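Local coordinates for tubulin-like protein CetZ1 (Haloferax volcanii, PDB 4B46) that binds GTP and probably hydrolyses it as a tubulin-like cytoskeletal protein, and controls cell shape, being essential for the rod-shaped cells needed for efficient swimming, at residues S229-A234 with R282-C287; E293-V298 with I344-V349. All blocks are in the same frame, centred on the assembly; numbering follows the deposited sequence.

In the fold
Both contacts are buried, and they adjoin in one sheet: strand 228-237 of interaction 1 lies next to strand 339-347 of interaction 2, joined by backbone pairs such as T230 with L346 and G232 with I344. Their centres are about 10 Å apart. Interaction 1 sets a loop, 282-287, against a strand near the nucleotide-binding half; its chemistry is polar, with threonine hydroxyls and waters bonding to main-chain atoms. Interaction 2 lies farther out and away from the nucleotide. It is an antiparallel ladder with a classic bulge at its E293-R294 end and leucine, isoleucine and alanine side chains on its faces; its polar side-chain chemistry is gathered at that end, around E293, R294 and S347.

Interaction 1: residues S229-A234 with R282-C287; sequences STVGYA and RLTLPC
T230 and V231 meet T284 and L285 where strand 228-237 of the tubulin/FtsZ fold, flanked in the sheet by strands 163-168 and 339-347, receives the irregular loop that follows helix 265-280. T230 can be followed outward. Its CB lies 3.5 Å from L285 O. Beyond it, OG1 stands anti to the backbone N (chi1 -174°) and donates to L285 O at 2.7 Å, reaching that carbonyl from its flank (C=O...donor angle 116°) and somewhat out of its plane. T230 OG1 also rests against CB of L283. The methyl CG2 turns to C287 instead, 3.8 Å from SG.

One residue along, V231 is gripped through its backbone. Its N-H points to T284 OG1 (2.9 Å, N-H...acceptor angle 159°), while T284 N returns a bond of 3.0 Å to V231 O. T284 OG1 also hydrogen-bonds to V166 O, and this buried hydroxyl therefore ties strand 228-237 to strand 163-168, where S229 is still paired directly with V166. CG2 of T284 packs beside CB of V231. Next, the L283 branch CD2 comes to 3.5 Å from G232 CA, lying against bare main chain.

At the Y233 end waters take over from direct bonds, and R282 O becomes the anchor on the loop side. Three waters link that oxygen to V231 O, Y233 N and Y233 O, though which protons they use is uncertain. One of them accepts from Y233 N at 2.9 Å and lies 2.8 Å from R282 O.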
ATOM      1  N   SER A 229       4.133  -7.471   3.374  1.00 16.17           N
ATOM      2  CA  SER A 229       2.825  -7.594   4.016  1.00 17.42           C
ATOM      3  C   SER A 229       1.686  -7.699   3.018  1.00 14.86           C
ATOM      4  O   SER A 229       1.786  -7.227   1.890  1.00 15.47           O
ATOM      5  CB  SER A 229       2.556  -6.431   4.967  1.00 13.80           C
ATOM      6  OG  SER A 229       3.531  -6.397   5.983  1.00 14.77           O
ATOM      7  N   THR A 230       0.596  -8.314   3.458  1.00 15.21           N
ATOM      8  CA  THR A 230      -0.595  -8.481   2.633  1.00 15.31           C
ATOM      9  C   THR A 230      -1.813  -8.118   3.477  1.00 16.07           C
ATOM     10  O   THR A 230      -1.781  -8.216   4.711  1.00 13.97           O
ATOM     11  CB  THR A 230      -0.703  -9.931   2.080  1.00 19.45           C
ATOM     12  OG1 THR A 230      -1.803 -10.039   1.155  1.00 17.76           O
ATOM     13  CG2 THR A 230      -0.881 -10.960   3.214  1.00 16.72           C
ATOM     14  N   VAL A 231      -2.887  -7.687   2.824  1.00 13.44           N
ATOM     15  CA  VAL A 231      -4.085  -7.289   3.550  1.00 14.87           C
ATOM     16  C   VAL A 231      -5.335  -8.064   3.124  1.00 15.20           C
ATOM     17  O   VAL A 231      -5.623  -8.187   1.935  1.00 17.57           O
ATOM     18  CB  VAL A 231      -4.324  -5.759   3.434  1.00 18.30           C
ATOM     19  CG1 VAL A 231      -5.707  -5.379   3.911  1.00 16.98           C
ATOM     20  CG2 VAL A 231      -3.261  -5.005   4.234  1.00 17.77           C
ATOM     21  N   GLY A 232      -6.069  -8.590   4.110  1.00 11.86           N
ATOM     22  CA  GLY A 232      -7.363  -9.206   3.859  1.00 12.96           C
ATOM     23  C   GLY A 232      -8.462  -8.242   4.242  1.00 15.47           C
ATOM     24  O   GLY A 232      -8.244  -7.367   5.081  1.00 19.16           O
ATOM     25  N   TYR A 233      -9.645  -8.396   3.656  1.00 15.27           N
ATOM     26  CA  TYR A 233     -10.682  -7.375   3.813  1.00 15.68           C
ATOM     27  C   TYR A 233     -12.064  -7.919   3.529  1.00 18.16           C
ATOM     28  O   TYR A 233     -12.284  -8.571   2.515  1.00 20.45           O
ATOM     29  CB  TYR A 233     -10.392  -6.190   2.867  1.00 14.20           C
ATOM     30  CG  TYR A 233     -11.479  -5.119   2.786  1.00 16.87           C
ATOM     31  CD1 TYR A 233     -12.533  -5.230   1.889  1.00 22.04           C
ATOM     32  CD2 TYR A 233     -11.409  -3.966   3.570  1.00 23.77           C
ATOM     33  CE1 TYR A 233     -13.516  -4.254   1.803  1.00 25.09           C
ATOM     34  CE2 TYR A 233     -12.381  -2.977   3.479  1.00 24.60           C
ATOM     35  CZ  TYR A 233     -13.428  -3.130   2.599  1.00 32.15           C
ATOM     36  OH  TYR A 233     -14.396  -2.158   2.512  1.00 40.20           O
ATOM     37  N   ALA A 234     -13.000  -7.628   4.425  1.00 19.47           N
ATOM     38  CA  ALA A 234     -14.406  -7.892   4.169  1.00 23.55           C
ATOM     39  C   ALA A 234     -15.248  -6.785   4.784  1.00 24.05           C
ATOM     40  O   ALA A 234     -14.868  -6.185   5.784  1.00 22.41           O
ATOM     41  CB  ALA A 234     -14.815  -9.257   4.719  1.00 17.16           C
ATOM     42  N   ARG A 282     -10.078 -12.884  -0.909  1.00 20.82           N
ATOM     43  CA  ARG A 282      -8.952 -12.453  -1.733  1.00 19.58           C
ATOM     44  C   ARG A 282      -8.091 -11.421  -0.994  1.00 17.30           C
ATOM     45  O   ARG A 282      -8.586 -10.408  -0.501  1.00 18.92           O
ATOM     46  CB  ARG A 282      -9.453 -11.896  -3.061  1.00 20.85           C
ATOM     47  CG  ARG A 282      -8.345 -11.577  -4.072  1.00 27.28           C
ATOM     48  CD  ARG A 282      -8.946 -11.086  -5.368  1.00 32.57           C
ATOM     49  NE  ARG A 282      -9.639 -12.165  -6.061  1.00 38.65           N
ATOM     50  CZ  ARG A 282     -10.789 -12.020  -6.701  1.00 48.56           C
ATOM     51  NH1 ARG A 282     -11.377 -10.829  -6.731  1.00 54.04           N
ATOM     52  NH2 ARG A 282     -11.354 -13.063  -7.306  1.00 42.97           N
ATOM     53  N   LEU A 283      -6.798 -11.711  -0.907  1.00 16.63           N
ATOM     54  CA  LEU A 283      -5.831 -10.815  -0.282  1.00 17.57           C
ATOM     55  C   LEU A 283      -5.232  -9.849  -1.304  1.00 18.25           C
ATOM     56  O   LEU A 283      -5.237 -10.130  -2.493  1.00 13.95           O
ATOM     57  CB  LEU A 283      -4.711 -11.644   0.333  1.00 18.91           C
ATOM     58  CG  LEU A 283      -5.201 -12.736   1.291  1.00 20.65           C
ATOM     59  CD1 LEU A 283      -4.003 -13.425   1.901  1.00 18.78           C
ATOM     60  CD2 LEU A 283      -6.106 -12.146   2.381  1.00 15.31           C
ATOM     61  N   THR A 284      -4.711  -8.720  -0.833  1.00 16.67           N
ATOM     62  CA  THR A 284      -4.045  -7.767  -1.723  1.00 18.45           C
ATOM     63  C   THR A 284      -2.910  -8.483  -2.454  1.00 18.84           C
ATOM     64  O   THR A 284      -2.769  -8.360  -3.677  1.00 14.30           O
ATOM     65  CB  THR A 284      -3.542  -6.509  -0.955  1.00 16.12           C
ATOM     66  OG1 THR A 284      -2.625  -6.888   0.081  1.00 15.17           O
ATOM     67  CG2 THR A 284      -4.720  -5.758  -0.333  1.00 11.60           C
ATOM     68  N   LEU A 285      -2.132  -9.258  -1.698  1.00 15.13           N
ATOM     69  CA  LEU A 285      -1.173 -10.211  -2.252  1.00 14.24           C
ATOM     70  C   LEU A 285      -1.565 -11.626  -1.842  1.00 17.36           C
ATOM     71  O   LEU A 285      -1.463 -11.976  -0.675  1.00 13.32           O
ATOM     72  CB  LEU A 285       0.256  -9.917  -1.760  1.00 14.37           C
ATOM     73  CG  LEU A 285       1.318 -10.974  -2.121  1.00 15.30           C
ATOM     74  CD1 LEU A 285       1.540 -11.094  -3.650  1.00 17.26           C
ATOM     75  CD2 LEU A 285       2.636 -10.688  -1.407  1.00 15.87           C
ATOM     76  N   PRO A 286      -2.022 -12.450  -2.801  1.00 19.58           N
ATOM     77  CA  PRO A 286      -2.408 -13.821  -2.437  1.00 18.75           C
ATOM     78  C   PRO A 286      -1.233 -14.615  -1.873  1.00 20.99           C
ATOM     79  O   PRO A 286      -0.095 -14.472  -2.339  1.00 21.19           O
ATOM     80  CB  PRO A 286      -2.882 -14.426  -3.768  1.00 19.77           C
ATOM     81  CG  PRO A 286      -3.320 -13.265  -4.564  1.00 18.39           C
ATOM     82  CD  PRO A 286      -2.373 -12.126  -4.191  1.00 19.03           C
ATOM     83  N   CYS A 287      -1.515 -15.416  -0.850  1.00 17.23           N
ATOM     84  CA  CYS A 287      -0.521 -16.265  -0.209  1.00 18.65           C
ATOM     85  C   CYS A 287      -1.224 -17.170   0.790  1.00 20.77           C
ATOM     86  O   CYS A 287      -2.416 -17.020   1.040  1.00 26.24           O
ATOM     87  CB  CYS A 287       0.535 -15.416   0.514  1.00 21.04           C
ATOM     88  SG  CYS A 287      -0.101 -14.367   1.851  1.00 24.31           S
TER
HETATM   89  O   HOH W   1      -8.029  -7.758   0.384  1.00 15.39           O
HETATM   90  O   HOH W   2      -9.941 -10.693   1.952  1.00 14.49           O
HETATM   91  O   HOH W   3     -11.233  -8.722  -0.123  1.00 19.48           O

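Interaction 2: residues E293-V298 with I344-V349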
ATOM      1  N   GLU A 293       4.325 -13.534  10.223  1.00 23.93           N
ATOM      2  CA  GLU A 293       5.071 -13.225  11.439  1.00 20.84           C
ATOM      3  C   GLU A 293       4.183 -12.563  12.494  1.00 18.17           C
ATOM      4  O   GLU A 293       4.217 -12.924  13.668  1.00 20.05           O
ATOM      5  CB  GLU A 293       6.259 -12.320  11.093  1.00 28.54           C
ATOM      6  CG  GLU A 293       7.240 -12.093  12.229  1.00 36.25           C
ATOM      7  CD  GLU A 293       8.439 -11.263  11.798  1.00 42.50           C
ATOM      8  OE1 GLU A 293       8.629 -11.069  10.575  1.00 36.27           O
ATOM      9  OE2 GLU A 293       9.189 -10.806  12.687  1.00 47.14           O
ATOM     10  N   ARG A 294       3.393 -11.582  12.074  1.00 19.19           N
ATOM     11  CA  ARG A 294       2.541 -10.845  12.997  1.00 17.18           C
ATOM     12  C   ARG A 294       1.255 -10.511  12.272  1.00 22.60           C
ATOM     13  O   ARG A 294       1.262 -10.342  11.058  1.00 18.36           O
ATOM     14  CB  ARG A 294       3.221  -9.546  13.444  1.00 17.04           C
ATOM     15  CG  ARG A 294       4.507  -9.737  14.217  1.00 18.81           C
ATOM     16  CD  ARG A 294       5.033  -8.380  14.696  1.00 21.41           C
ATOM     17  NE  ARG A 294       6.063  -8.532  15.721  1.00 28.01           N
ATOM     18  CZ  ARG A 294       7.367  -8.576  15.470  1.00 32.40           C
ATOM     19  NH1 ARG A 294       7.811  -8.474  14.222  1.00 33.05           N
ATOM     20  NH2 ARG A 294       8.228  -8.719  16.468  1.00 27.32           N
ATOM     21  N   ALA A 295       0.155 -10.430  13.016  1.00 18.79           N
ATOM     22  CA  ALA A 295      -1.148 -10.125  12.439  1.00 13.82           C
ATOM     23  C   ALA A 295      -1.811  -9.010  13.234  1.00 14.41           C
ATOM     24  O   ALA A 295      -1.627  -8.903  14.446  1.00 16.10           O
ATOM     25  CB  ALA A 295      -2.042 -11.372  12.434  1.00 15.76           C
ATOM     26  N   LEU A 296      -2.583  -8.183  12.544  1.00 14.21           N
ATOM     27  CA  LEU A 296      -3.352  -7.141  13.192  1.00 15.84           C
ATOM     28  C   LEU A 296      -4.746  -7.166  12.616  1.00 15.47           C
ATOM     29  O   LEU A 296      -4.922  -7.100  11.402  1.00 14.53           O
ATOM     30  CB  LEU A 296      -2.729  -5.770  12.940  1.00 15.12           C
ATOM     31  CG  LEU A 296      -3.563  -4.559  13.361  1.00 15.33           C
ATOM     32  CD1 LEU A 296      -3.768  -4.482  14.892  1.00 21.05           C
ATOM     33  CD2 LEU A 296      -2.927  -3.254  12.855  1.00 17.81           C
ATOM     34  N   LEU A 297      -5.732  -7.266  13.496  1.00 15.91           N
ATOM     35  CA  LEU A 297      -7.129  -7.239  13.111  1.00 20.02           C
ATOM     36  C   LEU A 297      -7.681  -5.849  13.371  1.00 17.87           C
ATOM     37  O   LEU A 297      -7.478  -5.279  14.443  1.00 17.38           O
ATOM     38  CB  LEU A 297      -7.919  -8.274  13.930  1.00 14.46           C
ATOM     39  CG  LEU A 297      -9.435  -8.234  13.786  1.00 20.07           C
ATOM     40  CD1 LEU A 297      -9.838  -8.473  12.335  1.00 19.14           C
ATOM     41  CD2 LEU A 297     -10.089  -9.275  14.713  1.00 20.51           C
ATOM     42  N   VAL A 298      -8.385  -5.307  12.387  1.00 21.02           N
ATOM     43  CA  VAL A 298      -9.001  -4.006  12.535  1.00 21.72           C
ATOM     44  C   VAL A 298     -10.473  -4.082  12.153  1.00 20.24           C
ATOM     45  O   VAL A 298     -10.810  -4.480  11.036  1.00 19.34           O
ATOM     46  CB  VAL A 298      -8.300  -2.956  11.643  1.00 24.63           C
ATOM     47  CG1 VAL A 298      -9.003  -1.608  11.762  1.00 28.08           C
ATOM     48  CG2 VAL A 298      -6.829  -2.829  12.020  1.00 24.95           C
ATOM     49  N   ILE A 344      -7.548  -7.475   7.957  1.00 17.47           N
ATOM     50  CA  ILE A 344      -6.467  -8.199   8.594  1.00 15.48           C
ATOM     51  C   ILE A 344      -5.169  -7.850   7.887  1.00 16.24           C
ATOM     52  O   ILE A 344      -5.049  -8.018   6.678  1.00 17.82           O
ATOM     53  CB  ILE A 344      -6.698  -9.718   8.543  1.00 14.29           C
ATOM     54  CG1 ILE A 344      -8.046 -10.064   9.211  1.00 21.29           C
ATOM     55  CG2 ILE A 344      -5.553 -10.443   9.235  1.00 16.10           C
ATOM     56  CD1 ILE A 344      -8.425 -11.531   9.123  1.00 20.20           C
ATOM     57  N   LEU A 345      -4.212  -7.340   8.649  1.00 15.65           N
ATOM     58  CA  LEU A 345      -2.892  -7.046   8.129  1.00 12.53           C
ATOM     59  C   LEU A 345      -2.003  -8.191   8.557  1.00 15.46           C
ATOM     60  O   LEU A 345      -1.943  -8.523   9.745  1.00 14.79           O
ATOM     61  CB  LEU A 345      -2.374  -5.720   8.707  1.00 11.22           C
ATOM     62  CG  LEU A 345      -0.883  -5.418   8.551  1.00 17.56           C
ATOM     63  CD1 LEU A 345      -0.473  -5.310   7.072  1.00 15.50           C
ATOM     64  CD2 LEU A 345      -0.492  -4.144   9.326  1.00 15.08           C
ATOM     65  N   LEU A 346      -1.358  -8.825   7.583  1.00 12.86           N
ATOM     66  CA  LEU A 346      -0.431  -9.910   7.848  1.00 13.41           C
ATOM     67  C   LEU A 346       0.944  -9.462   7.391  1.00 16.37           C
ATOM     68  O   LEU A 346       1.151  -9.184   6.212  1.00 14.52           O
ATOM     69  CB  LEU A 346      -0.851 -11.185   7.108  1.00 14.08           C
ATOM     70  CG  LEU A 346      -2.221 -11.749   7.486  1.00 18.25           C
ATOM     71  CD1 LEU A 346      -2.600 -12.905   6.569  1.00 21.60           C
ATOM     72  CD2 LEU A 346      -2.236 -12.208   8.941  1.00 14.88           C
ATOM     73  N   SER A 347       1.876  -9.366   8.333  1.00 13.21           N
ATOM     74  CA  SER A 347       3.199  -8.865   8.023  1.00 18.00           C
ATOM     75  C   SER A 347       4.199  -9.997   8.107  1.00 18.27           C
ATOM     76  O   SER A 347       4.082 -10.855   8.965  1.00 19.00           O
ATOM     77  CB  SER A 347       3.570  -7.720   8.969  1.00 18.47           C
ATOM     78  OG  SER A 347       4.976  -7.500   8.994  1.00 28.43           O
ATOM     79  N   GLY A 348       5.169 -10.009   7.198  1.00 13.74           N
ATOM     80  CA  GLY A 348       6.207 -11.022   7.239  1.00 17.67           C
ATOM     81  C   GLY A 348       5.751 -12.343   6.647  1.00 20.89           C
ATOM     82  O   GLY A 348       6.123 -13.419   7.127  1.00 23.12           O
ATOM     83  N   VAL A 349       4.925 -12.274   5.607  1.00 20.34           N
ATOM     84  CA  VAL A 349       4.490 -13.494   4.934  1.00 23.99           C
ATOM     85  C   VAL A 349       5.652 -14.103   4.156  1.00 25.04           C
ATOM     86  O   VAL A 349       6.526 -13.385   3.669  1.00 21.40           O
ATOM     87  CB  VAL A 349       3.275 -13.254   4.016  1.00 25.89           C
ATOM     88  CG1 VAL A 349       2.042 -12.915   4.850  1.00 25.15           C
ATOM     89  CG2 VAL A 349       3.576 -12.162   2.993  1.00 26.51           C
TER
HETATM   90  O   HOH W   4       7.469  -8.868   9.490  1.00 20.24           O
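E293 and S347 are linked by a water at the flat carboxylate of E293, one face of which carries two partners: NH1 of R294 and the water both sit above the same side of its plane. NH1 makes a salt bridge of 3.1 Å to OE2, and the guanidinium is inclined by about 37° to the carboxylate. The water donates to OE1 at 2.7 Å and accepts from S347 OG at 2.9 Å, bridging the two segments. CA of G348 lies loosely beside OE1, a little off the plane. In E293, chi1 of -171° sets CG anti to the backbone N, and the chain, extended beyond CG, takes the carboxylate to the water and R294, while R294 NE bonds to a second acid, E326.

Beneath this cluster is a classic beta bulge: E293 and R294 both face S347, whose O accepts from E293 N at 3.0 Å and from R294 N at 3.3 Å. Beyond the bulge, strands 294-298 and 344-347 run antiparallel at 168°, with reciprocal N-H...O bonds joining the L296-L345 pair.

On one face of the ladder A295 CB touches L346 CD2 at 3.6 Å, and farther along L297 CD1 meets I344 CG1 at 3.9 Å, the two side chains crossing obliquely. The other face bears L296 and L345, with CB atoms 4.2 Å apart; helix 216-223 packs on this side, T222 touching both leucines.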